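Local coordinates for protein aminopentol aminotransferase (Sphingopyxis macrogoltabida, PDB 6HBS) that uses pyridoxal 5'-phosphate to deaminate aminopentol (hydrolysed fumonisin B1) to its 2-keto form, passing the amino group preferably to pyruvate, at residues I189-E200 / A225-A234; E250-K258 / A268-R276. All coordinates share one frame; numbering follows the deposited sequence.

Interaction 1 of 2, residues I189-E200 / A225-A234; sequences IAAVFATPFRHE and ALLVVDDVRA. With PLP (pyridoxal-5'-phosphate), chain C.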
loop_
_atom_site.group_PDB
_atom_site.type_symbol
_atom_site.label_atom_id
_atom_site.label_comp_id
_atom_site.label_asym_id
_atom_site.label_seq_id
_atom_site.Cartn_x
_atom_site.Cartn_y
_atom_site.Cartn_z
ATOM N N ILE A 189 7.086 27.517 5.139
ATOM C CA ILE A 189 7.486 26.109 5.440
ATOM C C ILE A 189 6.291 25.390 6.092
ATOM O O ILE A 189 5.806 25.756 7.161
ATOM C CB ILE A 189 8.748 25.988 6.308
ATOM C CG1 ILE A 189 9.930 26.774 5.723
ATOM C CG2 ILE A 189 9.085 24.510 6.532
ATOM C CD1 ILE A 189 10.279 26.396 4.321
ATOM N N ALA A 190 5.851 24.326 5.427
ATOM C CA ALA A 190 4.755 23.491 5.938
ATOM C C ALA A 190 5.318 22.442 6.900
ATOM O O ALA A 190 4.732 22.151 7.946
ATOM C CB ALA A 190 4.044 22.849 4.782
ATOM N N ALA A 191 6.480 21.872 6.543
ATOM C CA ALA A 191 7.098 20.831 7.340
ATOM C C ALA A 191 8.583 20.653 7.013
ATOM O O ALA A 191 9.034 20.981 5.904
ATOM C CB ALA A 191 6.374 19.537 7.100
ATOM N N VAL A 192 9.288 20.073 7.989
ATOM C CA VAL A 192 10.628 19.497 7.869
ATOM C C VAL A 192 10.513 17.974 8.047
ATOM O O VAL A 192 10.037 17.495 9.095
ATOM C CB VAL A 192 11.562 20.031 8.984
ATOM C CG1 VAL A 192 12.879 19.262 9.022
ATOM C CG2 VAL A 192 11.817 21.523 8.864
ATOM N N PHE A 193 10.967 17.230 7.054
ATOM C CA PHE A 193 11.122 15.787 7.149
ATOM C C PHE A 193 12.583 15.495 7.483
ATOM O O PHE A 193 13.500 16.046 6.815
ATOM C CB PHE A 193 10.788 15.088 5.830
ATOM C CG PHE A 193 9.319 14.902 5.549
ATOM C CD1 PHE A 193 8.485 15.984 5.349
ATOM C CD2 PHE A 193 8.774 13.621 5.476
ATOM C CE1 PHE A 193 7.134 15.800 5.075
ATOM C CE2 PHE A 193 7.429 13.442 5.205
ATOM C CZ PHE A 193 6.607 14.526 5.009
ATOM N N ALA A 194 12.783 14.625 8.481
ATOM C CA ALA A 194 14.094 14.087 8.844
ATOM C C ALA A 194 13.972 12.581 9.133
ATOM O O ALA A 194 13.122 12.187 9.894
ATOM C CB ALA A 194 14.596 14.828 10.049
ATOM N N THR A 195 14.862 11.770 8.552
ATOM C CA THR A 195 15.149 10.429 9.043
ATOM C C THR A 195 15.966 10.576 10.325
ATOM O O THR A 195 16.642 11.582 10.537
ATOM C CB THR A 195 15.864 9.569 7.997
ATOM O OG1 THR A 195 17.152 10.087 7.652
ATOM C CG2 THR A 195 15.026 9.407 6.756
ATOM N N PRO A 196 15.879 9.625 11.260
ATOM C CA PRO A 196 16.485 9.813 12.573
ATOM C C PRO A 196 18.007 9.629 12.580
ATOM O O PRO A 196 18.643 10.080 13.513
ATOM C CB PRO A 196 15.802 8.782 13.474
ATOM C CG PRO A 196 15.289 7.723 12.521
ATOM C CD PRO A 196 15.081 8.382 11.177
ATOM N N PHE A 197 18.556 9.001 11.543
ATOM C CA PHE A 197 19.986 9.110 11.217
ATOM C C PHE A 197 20.119 9.066 9.693
ATOM O O PHE A 197 19.107 8.863 8.976
ATOM C CB PHE A 197 20.810 8.057 11.973
ATOM C CG PHE A 197 20.498 6.606 11.722
ATOM C CD1 PHE A 197 19.515 5.947 12.451
ATOM C CD2 PHE A 197 21.250 5.882 10.803
ATOM C CE1 PHE A 197 19.270 4.595 12.234
ATOM C CE2 PHE A 197 20.999 4.531 10.583
ATOM C CZ PHE A 197 19.999 3.893 11.285
ATOM N N ARG A 198 21.342 9.259 9.179
ATOM C CA ARG A 198 21.586 9.179 7.763
ATOM C C ARG A 198 21.727 7.703 7.385
ATOM O O ARG A 198 22.700 7.031 7.813
ATOM C CB ARG A 198 22.852 9.947 7.373
ATOM C CG ARG A 198 23.109 9.979 5.873
ATOM C CD ARG A 198 22.078 10.832 5.159
ATOM N NE ARG A 198 22.404 10.968 3.749
ATOM C CZ ARG A 198 21.731 11.724 2.894
ATOM N NH1 ARG A 198 20.571 12.271 3.249
ATOM N NH2 ARG A 198 22.252 11.926 1.696
ATOM N N HIS A 199 20.751 7.193 6.614
ATOM C CA HIS A 199 20.705 5.792 6.202
ATOM C C HIS A 199 20.338 5.715 4.720
ATOM O O HIS A 199 19.163 5.534 4.364
ATOM C CB HIS A 199 19.818 4.936 7.133
ATOM C CG HIS A 199 18.436 5.439 7.438
ATOM N ND1 HIS A 199 17.509 5.759 6.456
ATOM C CD2 HIS A 199 17.787 5.576 8.617
ATOM C CE1 HIS A 199 16.374 6.119 7.041
ATOM N NE2 HIS A 199 16.504 5.995 8.366
ATOM N N GLU A 200 21.352 5.878 3.855
ATOM C CA GLU A 200 21.125 5.883 2.406
ATOM C C GLU A 200 22.129 4.981 1.699
ATOM O O GLU A 200 23.231 4.740 2.207
ATOM C CB GLU A 200 21.211 7.314 1.856
ATOM C CG GLU A 200 20.220 8.264 2.523
ATOM C CD GLU A 200 18.752 7.888 2.363
ATOM O OE1 GLU A 200 17.921 8.283 3.224
ATOM O OE2 GLU A 200 18.433 7.237 1.376
ATOM N N ALA A 225 5.716 25.352 11.487
ATOM C CA ALA A 225 5.927 24.201 10.596
ATOM C C ALA A 225 5.935 22.927 11.436
ATOM O O ALA A 225 6.340 22.968 12.581
ATOM C CB ALA A 225 7.233 24.327 9.869
ATOM N N LEU A 226 5.497 21.809 10.848
ATOM C CA LEU A 226 5.506 20.514 11.576
ATOM C C LEU A 226 6.835 19.805 11.375
ATOM O O LEU A 226 7.283 19.647 10.237
ATOM C CB LEU A 226 4.372 19.626 11.067
ATOM C CG LEU A 226 2.963 20.175 11.232
ATOM C CD1 LEU A 226 1.931 19.105 10.885
ATOM C CD2 LEU A 226 2.728 20.686 12.626
ATOM N N LEU A 227 7.391 19.300 12.484
ATOM C CA LEU A 227 8.538 18.409 12.466
ATOM C C LEU A 227 8.046 16.973 12.277
ATOM O O LEU A 227 7.271 16.466 13.083
ATOM C CB LEU A 227 9.351 18.515 13.759
ATOM C CG LEU A 227 10.598 17.635 13.787
ATOM C CD1 LEU A 227 11.493 17.924 12.596
ATOM C CD2 LEU A 227 11.360 17.792 15.088
ATOM N N VAL A 228 8.514 16.353 11.206
ATOM C CA VAL A 228 8.135 15.002 10.841
ATOM C C VAL A 228 9.385 14.120 10.907
ATOM O O VAL A 228 10.327 14.309 10.131
ATOM C CB VAL A 228 7.524 14.956 9.435
ATOM C CG1 VAL A 228 7.022 13.552 9.137
ATOM C CG2 VAL A 228 6.412 16.000 9.242
ATOM N N VAL A 229 9.381 13.123 11.797
ATOM C CA VAL A 229 10.475 12.153 11.801
ATOM C C VAL A 229 10.025 10.933 11.002
ATOM O O VAL A 229 9.016 10.325 11.338
ATOM C CB VAL A 229 10.905 11.789 13.224
ATOM C CG1 VAL A 229 11.769 10.546 13.253
ATOM C CG2 VAL A 229 11.622 12.945 13.886
ATOM N N ASP A 230 10.788 10.567 9.967
ATOM C CA ASP A 230 10.482 9.394 9.180
ATOM C C ASP A 230 11.177 8.187 9.816
ATOM O O ASP A 230 12.339 7.966 9.565
ATOM C CB ASP A 230 10.837 9.601 7.714
ATOM C CG ASP A 230 10.506 8.415 6.855
ATOM O OD1 ASP A 230 10.111 7.370 7.433
ATOM O OD2 ASP A 230 10.740 8.507 5.637
ATOM N N ASP A 231 10.415 7.419 10.612
ATOM C CA ASP A 231 10.915 6.282 11.372
ATOM C C ASP A 231 10.524 4.967 10.698
ATOM O O ASP A 231 10.530 3.915 11.377
ATOM C CB ASP A 231 10.433 6.297 12.814
ATOM C CG ASP A 231 11.556 6.412 13.825
ATOM O OD1 ASP A 231 12.652 5.833 13.569
ATOM O OD2 ASP A 231 11.306 7.026 14.884
ATOM N N VAL A 232 10.252 5.010 9.380
ATOM C CA VAL A 232 9.811 3.804 8.677
ATOM C C VAL A 232 10.927 2.741 8.714
ATOM O O VAL A 232 10.644 1.530 8.842
ATOM C CB VAL A 232 9.352 4.128 7.239
ATOM C CG1 VAL A 232 9.195 2.850 6.415
ATOM C CG2 VAL A 232 8.055 4.921 7.251
ATOM N N ARG A 233 12.180 3.183 8.530
ATOM C CA ARG A 233 13.302 2.298 8.457
ATOM C C ARG A 233 13.867 1.951 9.844
ATOM O O ARG A 233 14.170 0.757 10.123
ATOM C CB ARG A 233 14.421 2.842 7.571
ATOM C CG ARG A 233 15.296 1.713 7.042
ATOM C CD ARG A 233 16.442 2.154 6.160
ATOM N NE ARG A 233 15.970 2.770 4.929
ATOM C CZ ARG A 233 16.745 3.169 3.925
ATOM N NH1 ARG A 233 18.006 2.764 3.853
ATOM N NH2 ARG A 233 16.239 3.938 2.968
ATOM N N ALA A 234 14.075 2.964 10.690
ATOM C CA ALA A 234 14.799 2.773 11.977
ATOM C C ALA A 234 13.857 2.449 13.150
ATOM O O ALA A 234 14.322 2.043 14.210
ATOM C CB ALA A 234 15.609 4.015 12.272
HETATM N N1 PLP C . 10.791 6.091 4.441
HETATM C C2 PLP C . 11.934 5.436 4.740
HETATM C C2A PLP C . 12.978 6.044 5.647
HETATM C C3 PLP C . 12.130 4.082 4.231
HETATM O O3 PLP C . 13.254 3.392 4.521
HETATM C C4 PLP C . 11.075 3.466 3.395
HETATM C C4A PLP C . 11.299 2.078 2.909
HETATM C C5 PLP C . 9.891 4.323 3.087
HETATM C C6 PLP C . 9.812 5.587 3.659
HETATM C C5A PLP C . 8.730 3.838 2.220
HETATM O O4P PLP C . 8.138 2.624 2.749
HETATM P P PLP C . 7.492 1.660 1.632
HETATM O O1P PLP C . 8.568 1.099 0.818
HETATM O O2P PLP C . 6.626 2.566 0.804
HETATM O O3P PLP C . 6.781 0.654 2.511
HETATM O O HOH W 1 13.869 5.678 9.450
#
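Arg233 and His199 run antiparallel along one another, the arginine also gripping the cofactor. CD of Arg233 lies over one face of the imidazole, 4.0 Å from its centroid, a CH-pi contact. His199 ND1 sits above the centre of the guanidinium, the two planes 29° apart. A bend in the arginine chain at chi3 (-64°) turns the guanidinium edge to the pyridine ring, where NE donates to PLP O3 at 2.8 Å and 171°; NH2 adds a weak bond to the same oxygen. NH1 is 3.0 Å from His199 O, but that oxygen lies over the guanidinium face, a poor angle for bonding, and NH1 is hydrogen-bonded to Asn377 instead. With an alanine here the NE donor and the CD cover are gone, which would probably leave PLP O3 without its straight bond and the imidazole freer to turn. The imidazole NE2 is tied to residues 225-234 through a water, 2.9 Å away, which donates to Asp230 O and accepts from Ala234 N. Asp230 OD2 comes within 2.7 Å of PLP N1 and is also hydrogen-bonded to His146; OD1 accepts from Val232 N, an Asx turn, while Val232 packs on the pyridine ring. Behind this site, strands 189-194 and 226-230 run parallel, joined by five backbone bonds of 2.8 to 3.0 Å, from Leu226 N-Ala190 O to Asp230 N-Ala194 O. Val228 CG1 covers one face of the Phe193 ring, 4.1 Å from its centroid, and on the other side of the sheet Val192 and Leu227 meet beneath helix 210-223. Parallel strands linked through that helix, with an aspartate near their C-terminal part facing the cofactor nitrogen, are typical of the beta-alpha-beta large domain of fold type I aminotransferases.

Interaction 2 of 2, residues E250-K258 / A268-R276; sequences EPDLSCWGK and ALLGSNKAR. With PLP (pyridoxal-5'-phosphate), chain C.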
loop_
_atom_site.group_PDB
_atom_site.type_symbol
_atom_site.label_atom_id
_atom_site.label_comp_id
_atom_site.label_asym_id
_atom_site.label_seq_id
_atom_site.Cartn_x
_atom_site.Cartn_y
_atom_site.Cartn_z
ATOM N N GLU A 250 11.172 15.696 20.438
ATOM C CA GLU A 250 9.903 15.092 20.021
ATOM C C GLU A 250 9.387 15.764 18.758
ATOM O O GLU A 250 9.211 16.979 18.693
ATOM C CB GLU A 250 8.853 15.173 21.126
ATOM C CG GLU A 250 9.199 14.332 22.333
ATOM C CD GLU A 250 8.151 14.327 23.433
ATOM O OE1 GLU A 250 8.441 13.792 24.517
ATOM O OE2 GLU A 250 7.040 14.830 23.198
ATOM N N PRO A 251 9.082 14.982 17.701
ATOM C CA PRO A 251 8.442 15.548 16.523
ATOM C C PRO A 251 6.949 15.839 16.763
ATOM O O PRO A 251 6.380 15.459 17.786
ATOM C CB PRO A 251 8.644 14.441 15.483
ATOM C CG PRO A 251 8.580 13.174 16.321
ATOM C CD PRO A 251 9.294 13.535 17.608
ATOM N N ASP A 252 6.330 16.478 15.780
ATOM C CA ASP A 252 4.890 16.641 15.711
ATOM C C ASP A 252 4.238 15.408 15.068
ATOM O O ASP A 252 3.178 15.003 15.511
ATOM C CB ASP A 252 4.537 17.888 14.926
ATOM C CG ASP A 252 5.189 19.112 15.558
ATOM O OD1 ASP A 252 5.042 19.245 16.762
ATOM O OD2 ASP A 252 5.910 19.830 14.865
ATOM N N LEU A 253 4.845 14.881 14.003
ATOM C CA LEU A 253 4.379 13.663 13.319
ATOM C C LEU A 253 5.555 12.697 13.252
ATOM O O LEU A 253 6.687 13.103 13.087
ATOM C CB LEU A 253 3.923 13.962 11.884
ATOM C CG LEU A 253 2.839 15.019 11.665
ATOM C CD1 LEU A 253 2.570 15.207 10.192
ATOM C CD2 LEU A 253 1.541 14.671 12.382
ATOM N N SER A 254 5.264 11.410 13.308
ATOM C CA SER A 254 6.253 10.397 12.990
ATOM C C SER A 254 5.584 9.349 12.098
ATOM O O SER A 254 4.408 9.009 12.295
ATOM C CB SER A 254 6.846 9.786 14.244
ATOM O OG SER A 254 5.833 9.310 15.118
ATOM N N CYS A 255 6.359 8.845 11.146
ATOM C CA CYS A 255 5.957 7.870 10.179
ATOM C C CYS A 255 6.625 6.538 10.522
ATOM O O CYS A 255 7.851 6.479 10.824
ATOM C CB CYS A 255 6.383 8.284 8.778
ATOM S SG CYS A 255 5.730 9.888 8.241
ATOM N N TRP A 256 5.830 5.470 10.460
ATOM C CA TRP A 256 6.238 4.137 10.881
ATOM C C TRP A 256 5.802 3.124 9.825
ATOM O O TRP A 256 4.820 3.339 9.099
ATOM C CB TRP A 256 5.614 3.776 12.218
ATOM C CG TRP A 256 5.978 4.693 13.331
ATOM C CD1 TRP A 256 5.434 5.911 13.600
ATOM C CD2 TRP A 256 6.910 4.428 14.377
ATOM N NE1 TRP A 256 6.006 6.447 14.721
ATOM C CE2 TRP A 256 6.905 5.559 15.226
ATOM C CE3 TRP A 256 7.771 3.364 14.674
ATOM C CZ2 TRP A 256 7.705 5.635 16.358
ATOM C CZ3 TRP A 256 8.569 3.451 15.790
ATOM C CH2 TRP A 256 8.552 4.579 16.603
ATOM N N GLY A 257 6.568 2.035 9.731
ATOM C CA GLY A 257 6.231 0.950 8.818
ATOM C C GLY A 257 7.247 -0.157 8.958
ATOM O O GLY A 257 7.873 -0.300 10.042
ATOM N N LYS A 258 7.354 -0.957 7.903
ATOM C CA LYS A 258 8.260 -2.121 7.755
ATOM C C LYS A 258 7.999 -3.201 8.817
ATOM O O LYS A 258 7.557 -4.279 8.464
ATOM C CB LYS A 258 9.734 -1.684 7.673
ATOM C CG LYS A 258 10.073 -1.050 6.320
ATOM C CD LYS A 258 11.520 -0.641 6.041
ATOM C CE LYS A 258 11.779 -0.318 4.566
ATOM N NZ LYS A 258 11.460 1.091 4.158
ATOM N N ALA A 268 1.985 3.437 9.477
ATOM C CA ALA A 268 1.261 4.311 10.365
ATOM C C ALA A 268 1.814 5.726 10.305
ATOM O O ALA A 268 3.029 5.919 10.176
ATOM C CB ALA A 268 1.337 3.832 11.791
ATOM N N LEU A 269 0.896 6.673 10.500
ATOM C CA LEU A 269 1.194 8.060 10.867
ATOM C C LEU A 269 0.764 8.316 12.317
ATOM O O LEU A 269 -0.412 8.179 12.647
ATOM C CB LEU A 269 0.477 8.995 9.897
ATOM C CG LEU A 269 0.776 10.487 10.123
ATOM C CD1 LEU A 269 2.261 10.738 9.982
ATOM C CD2 LEU A 269 0.008 11.362 9.142
ATOM N N LEU A 270 1.710 8.700 13.177
ATOM C CA LEU A 270 1.469 9.060 14.601
ATOM C C LEU A 270 1.576 10.578 14.736
ATOM O O LEU A 270 2.472 11.172 14.142
ATOM C CB LEU A 270 2.490 8.355 15.494
ATOM C CG LEU A 270 2.190 6.908 15.917
ATOM C CD1 LEU A 270 1.168 6.845 17.036
ATOM C CD2 LEU A 270 1.713 6.087 14.738
ATOM N N GLY A 271 0.637 11.206 15.449
ATOM C CA GLY A 271 0.588 12.659 15.428
ATOM C C GLY A 271 0.145 13.220 16.754
ATOM O O GLY A 271 -0.566 12.543 17.481
ATOM N N SER A 272 0.626 14.426 17.073
ATOM C CA SER A 272 0.220 15.126 18.265
ATOM C C SER A 272 -1.126 15.820 18.013
ATOM O O SER A 272 -1.547 16.029 16.871
ATOM C CB SER A 272 1.284 16.104 18.708
ATOM O OG SER A 272 1.254 17.235 17.880
ATOM N N ASN A 273 -1.802 16.176 19.102
ATOM C CA ASN A 273 -3.091 16.870 19.068
ATOM C C ASN A 273 -3.019 18.156 18.241
ATOM O O ASN A 273 -3.983 18.538 17.639
ATOM C CB ASN A 273 -3.612 17.100 20.488
ATOM C CG ASN A 273 -4.308 15.866 21.018
ATOM O OD1 ASN A 273 -4.886 15.108 20.238
ATOM N ND2 ASN A 273 -4.230 15.628 22.317
ATOM N N LYS A 274 -1.852 18.793 18.172
ATOM C CA LYS A 274 -1.703 20.033 17.396
ATOM C C LYS A 274 -2.177 19.813 15.948
ATOM O O LYS A 274 -2.776 20.720 15.338
ATOM C CB LYS A 274 -0.236 20.467 17.483
ATOM C CG LYS A 274 0.224 21.496 16.467
ATOM C CD LYS A 274 1.446 22.259 16.925
ATOM C CE LYS A 274 2.727 21.589 16.495
ATOM N NZ LYS A 274 3.910 22.106 17.232
ATOM N N ALA A 275 -1.907 18.615 15.399
ATOM C CA ALA A 275 -2.136 18.290 13.984
ATOM C C ALA A 275 -3.462 17.558 13.734
ATOM O O ALA A 275 -3.714 17.175 12.592
ATOM C CB ALA A 275 -1.002 17.431 13.478
ATOM N N ARG A 276 -4.276 17.353 14.770
ATOM C CA ARG A 276 -5.444 16.476 14.705
ATOM C C ARG A 276 -6.475 17.029 13.713
ATOM O O ARG A 276 -7.025 16.263 12.890
ATOM C CB ARG A 276 -6.051 16.278 16.098
ATOM C CG ARG A 276 -7.182 15.256 16.137
ATOM C CD ARG A 276 -7.878 15.176 17.482
ATOM N NE ARG A 276 -7.057 14.551 18.498
ATOM C CZ ARG A 276 -7.073 13.256 18.792
ATOM N NH1 ARG A 276 -7.884 12.439 18.123
ATOM N NH2 ARG A 276 -6.245 12.784 19.714
HETATM N N1 PLP C . 10.791 6.091 4.441
HETATM C C2 PLP C . 11.934 5.436 4.740
HETATM C C2A PLP C . 12.978 6.044 5.647
HETATM C C3 PLP C . 12.130 4.082 4.231
HETATM O O3 PLP C . 13.254 3.392 4.521
HETATM C C4 PLP C . 11.075 3.466 3.395
HETATM C C4A PLP C . 11.299 2.078 2.909
HETATM C C5 PLP C . 9.891 4.323 3.087
HETATM C C6 PLP C . 9.812 5.587 3.659
HETATM C C5A PLP C . 8.730 3.838 2.220
HETATM O O4P PLP C . 8.138 2.624 2.749
HETATM P P PLP C . 7.492 1.660 1.632
HETATM O O1P PLP C . 8.568 1.099 0.818
HETATM O O2P PLP C . 6.626 2.566 0.804
HETATM O O3P PLP C . 6.781 0.654 2.511
HETATM O O HOH W 2 3.412 18.474 18.495
#
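Trp256 lays its indole across the side chain of Leu270 at about a right angle, CD1 of the tryptophan coming within 3.9 Å of CD2 of the leucine. The pyrrole side of the indole is pinned as well: Trp256 NE1 donates to Ser254 OG at 2.9 Å, the hydroxyl lying slightly out of the ring plane. With chi1 at 53°, Ser254 OG sits between its backbone N and carbonyl carbon, a rotation that places it 3.5 Å from Leu270 CB; His108 gives it a further polar partner. On the reverse of the sheet, Leu269 CD1 reaches Cys255 SG and Leu253 CB, and Leu253 CD2 lies 3.8 Å from Gly271 CA before meeting Ala275 CB. The absence of a side chain at Gly271 fits this closeness, because a CB there would press on Leu253 CD2. Antiparallel register is fixed by paired backbone bonds: Ser254 and Leu270 form one hydrogen-bonded pair, Trp256 and Ala268 the next, and Ser272 N-Asp252 O (3.0 Å) extends the series beyond the strands. There the exposed Lys274 reaches across, NZ meeting Asp252 OD1 at 3.1 Å, a salt bridge made from above the carboxylate plane. Water 2 joins that same OD1 to Ser272 OG, and OD2 is salt-bridged to Arg217, consistent with a carboxylate whose charge is offset by two cations, one at each oxygen. At the opposite end of the hairpin the chain leaves Trp256 through Gly257 to Lys258, whose chi4 of 85° turns NZ into its covalent bond with PLP C4A, 1.6 Å long. The hairpin thus delivers the cofactor-bearing lysine, and its linkage is the internal aldimine, the resting form that an incoming amine displaces by transaldimination.

How the interactions relate
Interactions 1 and 2 are adjoining parts of one mixed sheet, their centres about 11 Å apart, with strands 226-230 and 253-256 as parallel neighbours. Among the bonds along the seam are two probable ones: Asp231 N to Cys255 O at 2.7 Å, near the cofactor end, and Leu227 N to Asp252 OD2 at 2.9 Å, at the far end. Asp252 therefore serves both contacts. Both interactions reach PLP: residues 225-234 address the nitrogen and hydroxyl of its ring, and Lys258 carries the covalent attachment at C4A. The side chains of Arg233 and Lys258 are about 5 Å apart, and Lys258 also touches Val232. Ser287 of the second subunit also hydrogen-bonds PLP, so the pocket draws on both chains.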